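Local structure of Alp7A (Bacillus subtilis, 5EC0) at residues Y107-A110 with E116-E119; W132-L137 with S141-R146; A308-T313 with Y322-F327. The protein binds ADP as a plasmid-encoded bacterial actin-like protein and probably assembles into filaments that act in plasmid segregation. All coordinates share one frame; numbering follows the deposited sequence. Where two conformers were deposited one is given.

Contact 1 (Y107-A110 with E116-E119); sequences YYQA and EDNE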
ATOM      1  N   TYR A 107     -10.606 -10.470 -10.828  1.00 35.03           N
ATOM      2  CA  TYR A 107      -9.415 -11.287 -10.996  1.00 34.45           C
ATOM      3  C   TYR A 107      -9.375 -12.435  -9.987  1.00 34.63           C
ATOM      4  O   TYR A 107      -9.109 -13.591 -10.339  1.00 30.09           O
ATOM      5  CB  TYR A 107      -8.155 -10.445 -10.852  1.00 34.94           C
ATOM      6  CG  TYR A 107      -6.927 -11.308 -10.729  1.00 35.85           C
ATOM      7  CD1 TYR A 107      -6.515 -12.116 -11.784  1.00 36.08           C
ATOM      8  CD2 TYR A 107      -6.195 -11.341  -9.549  1.00 33.81           C
ATOM      9  CE1 TYR A 107      -5.396 -12.919 -11.677  1.00 35.50           C
ATOM     10  CE2 TYR A 107      -5.074 -12.139  -9.432  1.00 32.38           C
ATOM     11  CZ  TYR A 107      -4.683 -12.925 -10.506  1.00 30.60           C
ATOM     12  OH  TYR A 107      -3.577 -13.722 -10.388  1.00 30.42           O
ATOM     13  N   TYR A 108      -9.629 -12.110  -8.725  1.00 33.08           N
ATOM     14  CA  TYR A 108      -9.622 -13.125  -7.680  1.00 36.45           C
ATOM     15  C   TYR A 108     -10.709 -14.163  -7.944  1.00 39.19           C
ATOM     16  O   TYR A 108     -10.499 -15.360  -7.726  1.00 35.69           O
ATOM     17  CB  TYR A 108      -9.814 -12.492  -6.305  1.00 30.33           C
ATOM     18  CG  TYR A 108      -9.831 -13.494  -5.178  1.00 30.49           C
ATOM     19  CD1 TYR A 108      -8.642 -13.913  -4.575  1.00 28.71           C
ATOM     20  CD2 TYR A 108     -11.030 -14.012  -4.701  1.00 30.32           C
ATOM     21  CE1 TYR A 108      -8.649 -14.823  -3.531  1.00 30.08           C
ATOM     22  CE2 TYR A 108     -11.049 -14.937  -3.662  1.00 30.87           C
ATOM     23  CZ  TYR A 108      -9.857 -15.335  -3.076  1.00 37.24           C
ATOM     24  OH  TYR A 108      -9.875 -16.245  -2.033  1.00 35.43           O
ATOM     25  N   GLN A 109     -11.866 -13.704  -8.427  1.00 36.75           N
ATOM     26  CA  GLN A 109     -12.960 -14.617  -8.745  1.00 40.15           C
ATOM     27  C   GLN A 109     -12.556 -15.577  -9.860  1.00 40.02           C
ATOM     28  O   GLN A 109     -12.853 -16.772  -9.791  1.00 43.81           O
ATOM     29  CB  GLN A 109     -14.221 -13.855  -9.152  1.00 34.53           C
ATOM     30  CG  GLN A 109     -15.480 -14.696  -9.116  1.00 30.55           C
ATOM     31  CD  GLN A 109     -15.650 -15.649 -10.317  1.00 40.00           C
ATOM     32  OE1 GLN A 109     -15.367 -15.295 -11.467  1.00 40.26           O
ATOM     33  NE2 GLN A 109     -16.120 -16.864 -10.040  1.00 37.97           N
ATOM     34  N   ALA A 110     -11.891 -15.051 -10.887  1.00 39.07           N
ATOM     35  CA  ALA A 110     -11.456 -15.870 -12.020  1.00 37.93           C
ATOM     36  C   ALA A 110     -10.376 -16.857 -11.594  1.00 35.56           C
ATOM     37  O   ALA A 110     -10.357 -17.994 -12.050  1.00 42.93           O
ATOM     38  CB  ALA A 110     -10.946 -14.995 -13.150  1.00 36.21           C
ATOM     39  N   GLU A 116     -18.634 -20.303 -14.246  1.00 52.17           N
ATOM     40  CA  GLU A 116     -20.044 -19.937 -14.406  1.00 54.16           C
ATOM     41  C   GLU A 116     -20.648 -19.195 -13.198  1.00 52.96           C
ATOM     42  O   GLU A 116     -21.822 -18.816 -13.223  1.00 49.62           O
ATOM     43  CB  GLU A 116     -20.880 -21.190 -14.704  1.00 60.24           C
ATOM     44  CG  GLU A 116     -20.960 -22.181 -13.547  1.00 67.38           C
ATOM     45  CD  GLU A 116     -19.717 -23.049 -13.416  1.00 73.30           C
ATOM     46  OE1 GLU A 116     -18.843 -22.982 -14.308  1.00 82.94           O
ATOM     47  OE2 GLU A 116     -19.609 -23.799 -12.421  1.00 68.49           O
ATOM     48  N   ASP A 117     -19.866 -19.001 -12.143  1.00 44.03           N
ATOM     49  CA  ASP A 117     -20.325 -18.212 -10.994  1.00 42.42           C
ATOM     50  C   ASP A 117     -20.189 -16.717 -11.294  1.00 42.95           C
ATOM     51  O   ASP A 117     -19.080 -16.217 -11.432  1.00 49.38           O
ATOM     52  CB  ASP A 117     -19.527 -18.589  -9.738  1.00 41.62           C
ATOM     53  CG  ASP A 117     -20.064 -17.937  -8.476  1.00 45.17           C
ATOM     54  OD1 ASP A 117     -21.121 -17.274  -8.535  1.00 42.17           O
ATOM     55  OD2 ASP A 117     -19.419 -18.091  -7.417  1.00 45.73           O
ATOM     56  N   ASN A 118     -21.304 -16.004 -11.406  1.00 43.14           N
ATOM     57  CA  ASN A 118     -21.249 -14.587 -11.773  1.00 42.49           C
ATOM     58  C   ASN A 118     -21.493 -13.622 -10.614  1.00 45.37           C
ATOM     59  O   ASN A 118     -21.781 -12.444 -10.836  1.00 44.16           O
ATOM     60  CB  ASN A 118     -22.256 -14.292 -12.884  1.00 42.48           C
ATOM     61  CG  ASN A 118     -21.946 -15.047 -14.167  1.00 52.09           C
ATOM     62  OD1 ASN A 118     -20.796 -15.131 -14.584  1.00 57.47           O
ATOM     63  ND2 ASN A 118     -22.975 -15.607 -14.791  1.00 55.78           N
ATOM     64  N   GLU A 119     -21.370 -14.108  -9.382  1.00 42.07           N
ATOM     65  CA  GLU A 119     -21.690 -13.278  -8.227  1.00 39.34           C
ATOM     66  C   GLU A 119     -20.679 -13.453  -7.112  1.00 40.23           C
ATOM     67  O   GLU A 119     -20.282 -14.576  -6.797  1.00 38.73           O
ATOM     68  CB  GLU A 119     -23.097 -13.598  -7.702  1.00 50.02           C
ATOM     69  CG  GLU A 119     -23.844 -12.374  -7.165  1.00 64.87           C
ATOM     70  CD  GLU A 119     -25.016 -12.734  -6.269  1.00 75.40           C
ATOM     71  OE1 GLU A 119     -26.178 -12.504  -6.677  1.00 77.07           O
ATOM     72  OE2 GLU A 119     -24.768 -13.237  -5.151  1.00 78.99           O
TER
HETATM   73  O   HOH W   1     -16.815 -18.854  -7.922  1.00 43.72           O
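Asp117 meets Gln109 in an arrangement that shows how two polar groups can be joined without bonding directly. The Gln109 amide nitrogen NE2 lies 3.3 Å from Asp117 O, but at an angle too poor for a hydrogen bond, and the amide and carboxylate planes stand 79° apart. A water accepts from Gln109 NE2 at 3.0 Å and donates to Asp117 OD2 at 2.8 Å, while Lys166 NZ donates both to Asp117 O and to Gln109 OE1. Asp117 OD2 also bonds to Met1 N. A bend at chi2 (-78°) carries the Gln109 amide to this position, where NE2 also donates to Lys114 O. With an alanine here, Lys166 would probably lose one of its acceptors and the bridging water its link to helix 95-112. The contact spans the loop between that helix and strand 119-129 in the N-terminal half of the actin-like fold. Within this loop Asp117 forms an Asx turn: its OD1 accepts from Glu119 N at 3.3 Å, the donor standing 54° out of the carboxylate plane. Asn118, inside the Asx turn, pairs through its backbone with Thr169. At Glu119 the strand begins, its backbone bonded to Met1 and its OE1 in a salt bridge with Lys171.

Contact 2 (W132-L137 with S141-R146); sequences WLLKKL and SEMQKR
Met143 reaches across from helix 140-149 to Leu133, Leu134 and Leu137, a case of one long, flexible side chain serving several apolar partners. Met143 has two conformers, so the contacts of its SD and CE hold for one of them and are provisional. Its SD lies 3.6 Å from Leu133 CG, its CB 4.0 Å from Leu134 CD2, and its terminal CE 3.7 Å from Leu137 CB. The chain runs straight as far as SD and then bends (chi3 -66°), which turns the methyl CE toward Leu137 and to 3.5 Å from Leu133 O. Leu134 CD2 also touches Gln144 CG at 3.9 Å, the two side chains crossing at about a right angle. The contact packs the short helix 131-134, and the type I turn from Leu134 to Leu137 that follows, against helix 140-149, and the pair packs on Leu129 of strand 119-129 and Ile179 of strand 166-179. Leu137 CD2 comes to the guanidinium edge of Arg146, 3.4 Å from NH2 and near its plane, while Glu142 O sits over the centre of one guanidinium face, 3.7 Å above it. Gln144 NE2 donates to Cys177 O, and Leu137 O accepts from Arg233.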
ATOM      1  N   TRP A 132      -2.539  12.818   4.419  1.00 23.85           N
ATOM      2  CA  TRP A 132      -2.500  14.094   3.720  1.00 27.81           C
ATOM      3  C   TRP A 132      -3.905  14.439   3.221  1.00 30.60           C
ATOM      4  O   TRP A 132      -4.271  15.607   3.127  1.00 37.64           O
ATOM      5  CB  TRP A 132      -1.497  14.075   2.555  1.00 32.38           C
ATOM      6  CG  TRP A 132      -1.874  13.168   1.397  1.00 41.09           C
ATOM      7  CD1 TRP A 132      -1.371  11.921   1.136  1.00 41.76           C
ATOM      8  CD2 TRP A 132      -2.815  13.448   0.342  1.00 37.11           C
ATOM      9  NE1 TRP A 132      -1.935  11.415  -0.009  1.00 42.24           N
ATOM     10  CE2 TRP A 132      -2.822  12.321  -0.508  1.00 41.88           C
ATOM     11  CE3 TRP A 132      -3.641  14.539   0.043  1.00 42.84           C
ATOM     12  CZ2 TRP A 132      -3.637  12.256  -1.646  1.00 44.72           C
ATOM     13  CZ3 TRP A 132      -4.457  14.466  -1.085  1.00 43.51           C
ATOM     14  CH2 TRP A 132      -4.445  13.332  -1.916  1.00 45.38           C
ATOM     15  N   LEU A 133      -4.691  13.418   2.897  1.00 28.82           N
ATOM     16  CA  LEU A 133      -6.071  13.654   2.491  1.00 34.59           C
ATOM     17  C   LEU A 133      -6.987  13.952   3.698  1.00 32.40           C
ATOM     18  O   LEU A 133      -7.792  14.861   3.644  1.00 29.74           O
ATOM     19  CB  LEU A 133      -6.593  12.457   1.696  1.00 32.08           C
ATOM     20  CG  LEU A 133      -7.967  12.638   1.063  1.00 34.49           C
ATOM     21  CD1 LEU A 133      -8.068  13.996   0.361  1.00 38.35           C
ATOM     22  CD2 LEU A 133      -8.218  11.538   0.080  1.00 29.62           C
ATOM     23  N   LEU A 134      -6.858  13.192   4.784  1.00 33.73           N
ATOM     24  CA  LEU A 134      -7.688  13.414   5.975  1.00 29.98           C
ATOM     25  C   LEU A 134      -7.485  14.787   6.628  1.00 33.74           C
ATOM     26  O   LEU A 134      -8.442  15.416   7.079  1.00 29.33           O
ATOM     27  CB  LEU A 134      -7.432  12.312   7.005  1.00 29.51           C
ATOM     28  CG  LEU A 134      -7.959  10.943   6.548  1.00 33.88           C
ATOM     29  CD1 LEU A 134      -7.352   9.789   7.331  1.00 21.55           C
ATOM     30  CD2 LEU A 134      -9.490  10.875   6.615  1.00 28.95           C
ATOM     31  N   LYS A 135      -6.243  15.253   6.676  1.00 40.20           N
ATOM     32  CA  LYS A 135      -5.913  16.507   7.358  1.00 33.99           C
ATOM     33  C   LYS A 135      -6.518  17.744   6.704  1.00 33.39           C
ATOM     34  O   LYS A 135      -6.567  18.799   7.308  1.00 37.08           O
ATOM     35  CB  LYS A 135      -4.396  16.681   7.438  1.00 28.54           C
ATOM     36  CG  LYS A 135      -3.729  15.755   8.412  1.00 26.45           C
ATOM     37  CD  LYS A 135      -3.798  16.280   9.826  1.00 37.12           C
ATOM     38  CE  LYS A 135      -2.711  17.305  10.086  1.00 44.71           C
ATOM     39  NZ  LYS A 135      -2.570  17.550  11.553  1.00 45.77           N
ATOM     40  N   LYS A 136      -6.976  17.615   5.466  1.00 39.21           N
ATOM     41  CA  LYS A 136      -7.623  18.726   4.785  1.00 40.20           C
ATOM     42  C   LYS A 136      -8.999  19.041   5.373  1.00 38.15           C
ATOM     43  O   LYS A 136      -9.525  20.119   5.158  1.00 38.59           O
ATOM     44  CB  LYS A 136      -7.744  18.427   3.295  1.00 47.57           C
ATOM     45  CG  LYS A 136      -6.414  18.485   2.572  1.00 52.00           C
ATOM     46  CD  LYS A 136      -6.530  17.950   1.162  1.00 56.59           C
ATOM     47  CE  LYS A 136      -5.701  18.796   0.210  1.00 62.12           C
ATOM     48  NZ  LYS A 136      -4.375  19.137   0.799  1.00 55.73           N
ATOM     49  N   LEU A 137      -9.565  18.099   6.127  1.00 41.66           N
ATOM     50  CA  LEU A 137     -10.903  18.263   6.679  1.00 36.91           C
ATOM     51  C   LEU A 137     -10.835  18.417   8.194  1.00 35.84           C
ATOM     52  O   LEU A 137      -9.917  17.904   8.810  1.00 30.70           O
ATOM     53  CB  LEU A 137     -11.777  17.067   6.290  1.00 37.86           C
ATOM     54  CG  LEU A 137     -13.294  17.277   6.235  1.00 51.27           C
ATOM     55  CD1 LEU A 137     -13.658  18.260   5.133  1.00 51.28           C
ATOM     56  CD2 LEU A 137     -14.048  15.953   6.049  1.00 53.93           C
ATOM     57  N   SER A 141     -13.516  11.329  10.577  1.00 34.66           N
ATOM     58  CA  SER A 141     -14.490  10.247  10.589  1.00 26.23           C
ATOM     59  C   SER A 141     -15.455  10.331   9.417  1.00 28.47           C
ATOM     60  O   SER A 141     -15.845   9.309   8.847  1.00 33.42           O
ATOM     61  CB  SER A 141     -15.269  10.257  11.906  1.00 24.75           C
ATOM     62  OG  SER A 141     -15.975  11.481  12.060  1.00 36.47           O
ATOM     63  N   GLU A 142     -15.830  11.546   9.052  1.00 27.59           N
ATOM     64  CA  GLU A 142     -16.814  11.744   7.987  1.00 26.21           C
ATOM     65  C   GLU A 142     -16.221  11.428   6.614  1.00 29.88           C
ATOM     66  O   GLU A 142     -16.906  10.863   5.754  1.00 34.81           O
ATOM     67  CB  GLU A 142     -17.362  13.171   8.014  1.00 27.92           C
ATOM     68  CG  GLU A 142     -18.053  13.506   9.319  1.00 49.34           C
ATOM     69  CD  GLU A 142     -19.110  12.484   9.664  1.00 56.79           C
ATOM     70  OE1 GLU A 142     -20.019  12.263   8.837  1.00 53.31           O
ATOM     71  OE2 GLU A 142     -19.013  11.877  10.753  1.00 70.75           O
ATOM     72  N   MET A 143     -14.960  11.780   6.396  1.00 28.44           N
ATOM     73  CA  MET A 143     -14.297  11.406   5.150  0.67 30.98           C
ATOM     74  C   MET A 143     -14.144   9.886   5.093  1.00 29.42           C
ATOM     75  O   MET A 143     -14.378   9.267   4.052  1.00 32.37           O
ATOM     76  CB  MET A 143     -12.928  12.088   5.004  0.67 29.23           C
ATOM     77  CG  MET A 143     -12.386  12.042   3.555  0.67 32.20           C
ATOM     78  SD  MET A 143     -10.818  12.899   3.249  0.67 48.71           S
ATOM     79  CE  MET A 143     -11.260  14.620   3.539  0.67 26.43           C
ATOM     80  N   GLN A 144     -13.769   9.279   6.216  1.00 27.38           N
ATOM     81  CA  GLN A 144     -13.609   7.816   6.253  1.00 24.92           C
ATOM     82  C   GLN A 144     -14.956   7.117   5.980  1.00 29.23           C
ATOM     83  O   GLN A 144     -15.003   6.095   5.297  1.00 29.39           O
ATOM     84  CB  GLN A 144     -13.041   7.348   7.602  1.00 24.47           C
ATOM     85  CG  GLN A 144     -11.684   7.932   8.004  1.00 24.04           C
ATOM     86  CD  GLN A 144     -11.312   7.624   9.467  1.00 27.64           C
ATOM     87  OE1 GLN A 144     -11.126   8.534  10.273  1.00 34.48           O
ATOM     88  NE2 GLN A 144     -11.203   6.335   9.807  1.00 23.48           N
ATOM     89  N   LYS A 145     -16.045   7.672   6.518  1.00 25.06           N
ATOM     90  CA  LYS A 145     -17.388   7.159   6.239  1.00 33.95           C
ATOM     91  C   LYS A 145     -17.769   7.255   4.745  1.00 31.74           C
ATOM     92  O   LYS A 145     -18.334   6.320   4.185  1.00 29.00           O
ATOM     93  CB  LYS A 145     -18.444   7.894   7.089  1.00 34.42           C
ATOM     94  CG  LYS A 145     -18.576   7.369   8.521  1.00 43.80           C
ATOM     95  CD  LYS A 145     -19.852   7.866   9.179  1.00 51.30           C
ATOM     96  CE  LYS A 145     -19.571   8.684  10.435  1.00 56.92           C
ATOM     97  NZ  LYS A 145     -20.822   9.262  11.027  1.00 61.40           N
ATOM     98  N   ARG A 146     -17.476   8.384   4.108  1.00 27.09           N
ATOM     99  CA  ARG A 146     -17.751   8.512   2.682  1.00 33.43           C
ATOM    100  C   ARG A 146     -16.888   7.528   1.882  1.00 32.73           C
ATOM    101  O   ARG A 146     -17.348   6.943   0.897  1.00 36.47           O
ATOM    102  CB  ARG A 146     -17.534   9.954   2.200  1.00 38.32           C
ATOM    103  CG  ARG A 146     -18.585  10.951   2.727  1.00 43.95           C
ATOM    104  CD  ARG A 146     -18.508  12.328   2.047  1.00 43.04           C
ATOM    105  NE  ARG A 146     -17.365  13.111   2.518  1.00 48.66           N
ATOM    106  CZ  ARG A 146     -17.388  13.907   3.585  1.00 44.51           C
ATOM    107  NH1 ARG A 146     -18.499  14.037   4.309  1.00 36.30           N
ATOM    108  NH2 ARG A 146     -16.293  14.568   3.931  1.00 43.53           N
TER

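Contact 3 (A308-T313 with Y322-F327); sequences AQAENT and YKYLYF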
ATOM      1  N   ALA A 308      16.030  13.473   9.916  1.00 42.68           N
ATOM      2  CA  ALA A 308      15.933  14.846  10.411  1.00 44.62           C
ATOM      3  C   ALA A 308      14.491  15.344  10.407  1.00 45.21           C
ATOM      4  O   ALA A 308      14.082  16.053  11.322  1.00 46.93           O
ATOM      5  CB  ALA A 308      16.819  15.781   9.583  1.00 39.68           C
ATOM      6  N   GLN A 309      13.727  14.976   9.380  1.00 40.52           N
ATOM      7  CA  GLN A 309      12.313  15.328   9.325  1.00 42.91           C
ATOM      8  C   GLN A 309      11.560  14.716  10.505  1.00 40.93           C
ATOM      9  O   GLN A 309      10.809  15.401  11.194  1.00 41.46           O
ATOM     10  CB  GLN A 309      11.676  14.858   8.013  1.00 46.76           C
ATOM     11  CG  GLN A 309      11.760  15.832   6.845  1.00 52.43           C
ATOM     12  CD  GLN A 309      11.115  15.268   5.570  1.00 62.97           C
ATOM     13  OE1 GLN A 309      10.515  14.180   5.577  1.00 53.99           O
ATOM     14  NE2 GLN A 309      11.239  16.008   4.471  1.00 71.88           N
ATOM     15  N   ALA A 310      11.772  13.422  10.733  1.00 35.24           N
ATOM     16  CA  ALA A 310      11.068  12.695  11.780  1.00 32.14           C
ATOM     17  C   ALA A 310      11.413  13.252  13.148  1.00 45.49           C
ATOM     18  O   ALA A 310      10.541  13.436  14.002  1.00 44.80           O
ATOM     19  CB  ALA A 310      11.403  11.214  11.719  1.00 30.62           C
ATOM     20  N   GLU A 311      12.699  13.516  13.345  1.00 45.98           N
ATOM     21  CA  GLU A 311      13.188  14.101  14.582  1.00 45.94           C
ATOM     22  C   GLU A 311      12.509  15.449  14.843  1.00 48.91           C
ATOM     23  O   GLU A 311      12.149  15.763  15.977  1.00 43.08           O
ATOM     24  CB  GLU A 311      14.715  14.260  14.523  1.00 46.72           C
ATOM     25  CG  GLU A 311      15.359  14.755  15.822  1.00 59.24           C
ATOM     26  CD  GLU A 311      16.877  14.812  15.738  1.00 68.41           C
ATOM     27  OE1 GLU A 311      17.458  14.004  14.979  1.00 72.47           O
ATOM     28  OE2 GLU A 311      17.488  15.658  16.428  1.00 70.29           O
ATOM     29  N   ASN A 312      12.319  16.235  13.786  1.00 51.79           N
ATOM     30  CA  ASN A 312      11.804  17.602  13.930  1.00 52.02           C
ATOM     31  C   ASN A 312      10.286  17.715  13.853  1.00 52.84           C
ATOM     32  O   ASN A 312       9.719  18.766  14.144  1.00 42.77           O
ATOM     33  CB  ASN A 312      12.412  18.510  12.863  1.00 52.60           C
ATOM     34  CG  ASN A 312      13.901  18.689  13.033  1.00 61.97           C
ATOM     35  OD1 ASN A 312      14.414  18.684  14.154  1.00 68.16           O
ATOM     36  ND2 ASN A 312      14.608  18.856  11.917  1.00 59.75           N
ATOM     37  N   THR A 313       9.634  16.634  13.442  1.00 51.23           N
ATOM     38  CA  THR A 313       8.194  16.648  13.247  1.00 45.91           C
ATOM     39  C   THR A 313       7.489  16.699  14.585  1.00 44.32           C
ATOM     40  O   THR A 313       6.543  17.452  14.775  1.00 41.44           O
ATOM     41  CB  THR A 313       7.723  15.413  12.463  1.00 45.28           C
ATOM     42  OG1 THR A 313       8.052  15.580  11.079  1.00 50.46           O
ATOM     43  CG2 THR A 313       6.219  15.228  12.598  1.00 42.00           C
ATOM     44  N   TYR A 322      11.805   9.307  22.857  1.00 39.68           N
ATOM     45  CA  TYR A 322      10.964   8.715  21.830  1.00 37.01           C
ATOM     46  C   TYR A 322      11.662   7.520  21.196  1.00 38.11           C
ATOM     47  O   TYR A 322      12.889   7.463  21.140  1.00 44.30           O
ATOM     48  CB  TYR A 322      10.640   9.724  20.733  1.00 36.30           C
ATOM     49  CG  TYR A 322       9.615  10.784  21.063  1.00 44.72           C
ATOM     50  CD1 TYR A 322       8.936  10.791  22.276  1.00 42.70           C
ATOM     51  CD2 TYR A 322       9.322  11.790  20.142  1.00 41.41           C
ATOM     52  CE1 TYR A 322       8.001  11.775  22.561  1.00 43.68           C
ATOM     53  CE2 TYR A 322       8.397  12.770  20.420  1.00 38.18           C
ATOM     54  CZ  TYR A 322       7.738  12.762  21.626  1.00 39.36           C
ATOM     55  OH  TYR A 322       6.811  13.743  21.890  1.00 40.70           O
ATOM     56  N   LYS A 323      10.879   6.567  20.710  1.00 33.84           N
ATOM     57  CA  LYS A 323      11.395   5.567  19.781  1.00 38.01           C
ATOM     58  C   LYS A 323      10.777   5.797  18.408  1.00 32.39           C
ATOM     59  O   LYS A 323       9.726   6.432  18.285  1.00 32.09           O
ATOM     60  CB  LYS A 323      11.122   4.145  20.274  1.00 32.29           C
ATOM     61  CG  LYS A 323      12.072   3.725  21.394  1.00 39.31           C
ATOM     62  CD  LYS A 323      11.726   2.369  22.001  1.00 38.71           C
ATOM     63  CE  LYS A 323      12.799   1.938  22.985  1.00 36.66           C
ATOM     64  NZ  LYS A 323      12.490   0.629  23.601  1.00 37.21           N
ATOM     65  N   TYR A 324      11.448   5.286  17.384  1.00 35.26           N
ATOM     66  CA  TYR A 324      11.051   5.496  15.999  1.00 33.64           C
ATOM     67  C   TYR A 324      10.864   4.158  15.315  1.00 33.57           C
ATOM     68  O   TYR A 324      11.771   3.309  15.318  1.00 35.32           O
ATOM     69  CB  TYR A 324      12.095   6.356  15.268  1.00 36.29           C
ATOM     70  CG  TYR A 324      12.192   7.740  15.871  1.00 37.12           C
ATOM     71  CD1 TYR A 324      12.874   7.956  17.064  1.00 39.99           C
ATOM     72  CD2 TYR A 324      11.566   8.820  15.269  1.00 38.52           C
ATOM     73  CE1 TYR A 324      12.930   9.205  17.638  1.00 33.97           C
ATOM     74  CE2 TYR A 324      11.624  10.069  15.822  1.00 32.16           C
ATOM     75  CZ  TYR A 324      12.301  10.256  17.010  1.00 35.12           C
ATOM     76  OH  TYR A 324      12.353  11.501  17.556  1.00 36.83           O
ATOM     77  N   LEU A 325       9.674   3.960  14.759  1.00 28.74           N
ATOM     78  CA  LEU A 325       9.393   2.781  13.962  1.00 25.60           C
ATOM     79  C   LEU A 325       9.173   3.193  12.520  1.00 29.30           C
ATOM     80  O   LEU A 325       8.199   3.879  12.216  1.00 29.07           O
ATOM     81  CB  LEU A 325       8.170   2.013  14.472  1.00 31.33           C
ATOM     82  CG  LEU A 325       8.059   0.689  13.690  1.00 36.32           C
ATOM     83  CD1 LEU A 325       8.848  -0.438  14.361  1.00 34.84           C
ATOM     84  CD2 LEU A 325       6.618   0.257  13.348  1.00 29.01           C
ATOM     85  N   TYR A 326      10.071   2.741  11.643  1.00 27.79           N
ATOM     86  CA  TYR A 326      10.068   3.092  10.217  1.00 26.12           C
ATOM     87  C   TYR A 326       9.448   1.990   9.366  1.00 26.30           C
ATOM     88  O   TYR A 326       9.807   0.827   9.505  1.00 28.74           O
ATOM     89  CB  TYR A 326      11.511   3.370   9.730  1.00 25.10           C
ATOM     90  CG  TYR A 326      12.260   4.419  10.539  1.00 27.61           C
ATOM     91  CD1 TYR A 326      12.191   5.765  10.198  1.00 28.22           C
ATOM     92  CD2 TYR A 326      13.031   4.064  11.638  1.00 30.21           C
ATOM     93  CE1 TYR A 326      12.859   6.724  10.929  1.00 32.66           C
ATOM     94  CE2 TYR A 326      13.714   5.023  12.376  1.00 27.84           C
ATOM     95  CZ  TYR A 326      13.617   6.348  12.014  1.00 30.41           C
ATOM     96  OH  TYR A 326      14.274   7.313  12.730  1.00 29.62           O
ATOM     97  N   PHE A 327       8.508   2.345   8.494  1.00 32.89           N
ATOM     98  CA  PHE A 327       7.942   1.368   7.556  1.00 25.79           C
ATOM     99  C   PHE A 327       7.529   2.023   6.224  1.00 26.93           C
ATOM    100  O   PHE A 327       8.027   3.084   5.857  1.00 24.03           O
ATOM    101  CB  PHE A 327       6.746   0.596   8.190  1.00 24.71           C
ATOM    102  CG  PHE A 327       5.627   1.477   8.721  1.00 26.32           C
ATOM    103  CD1 PHE A 327       5.762   2.147   9.928  1.00 24.19           C
ATOM    104  CD2 PHE A 327       4.429   1.599   8.026  1.00 24.74           C
ATOM    105  CE1 PHE A 327       4.733   2.957  10.410  1.00 23.51           C
ATOM    106  CE2 PHE A 327       3.394   2.382   8.504  1.00 29.50           C
ATOM    107  CZ  PHE A 327       3.540   3.063   9.700  1.00 23.57           C
TER
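Tyr324 turns the edge of its ring to the backbone of helix 292-313 at Ala310, illustrating how an aromatic edge can pack against a helix backbone without a hydrogen bond across the contact. The strand that carries it, 322-327, runs between two parallel neighbours, 207-213 and 355-357, in the mixed sheet of the C-terminal half of this actin-like fold, and helix 292-313 packs over that sheet. Ring atom CE2 lies 4.0 Å from Ala310 O, which sits at the ring edge and in the ring plane, and 4.3 Å from the methyl CB of Ala310. Farther out, Tyr324 OH comes within 4.0 Å of Glu311 CA. A chi1 of -63°, which swings CG opposite the carbonyl carbon, carries the ring toward the helix. Ala310 and Tyr324 are the nearest pair across the contact, 8.3 Å between their CA atoms. The methyl of Ala310 also touches Leu220 of strand 218-223, while the ring of Tyr324 meets that of His355 with nearly parallel planes. The extended Glu311 side chain reaches out from the helix, its OE1 in a salt bridge with Arg345. Beyond Phe327 the chain enters Gly328 and Gly329 of the ADP pocket, although the contact itself lies away from that site. At the last turn of the helix, Thr313 OG1 donates to Gln309 O at 2.8 Å, from a position 50° out of the carbonyl plane.

Followed from the N terminus, the three contacts come in series, and none nests within or crosses another. Contact 1 closes the short loop between helix 95-112 and strand 119-129, with five residues between its segments. That strand then runs directly into contact 2, where three residues separate two segments that bring helix 131-134 and helix 140-149 together, ahead of strand 153-159. Much later, contact 3 spans eight residues between helix 292-313 and strand 322-327. The first two therefore belong to the N-terminal half of the actin-like fold and the third to the C-terminal half. Contacts 1 and 3 lie on opposite sides of the chain's centre, with their own centres 44 Å apart, while contacts 2 and 3 approach to about 9 Å between nearest atoms without touching.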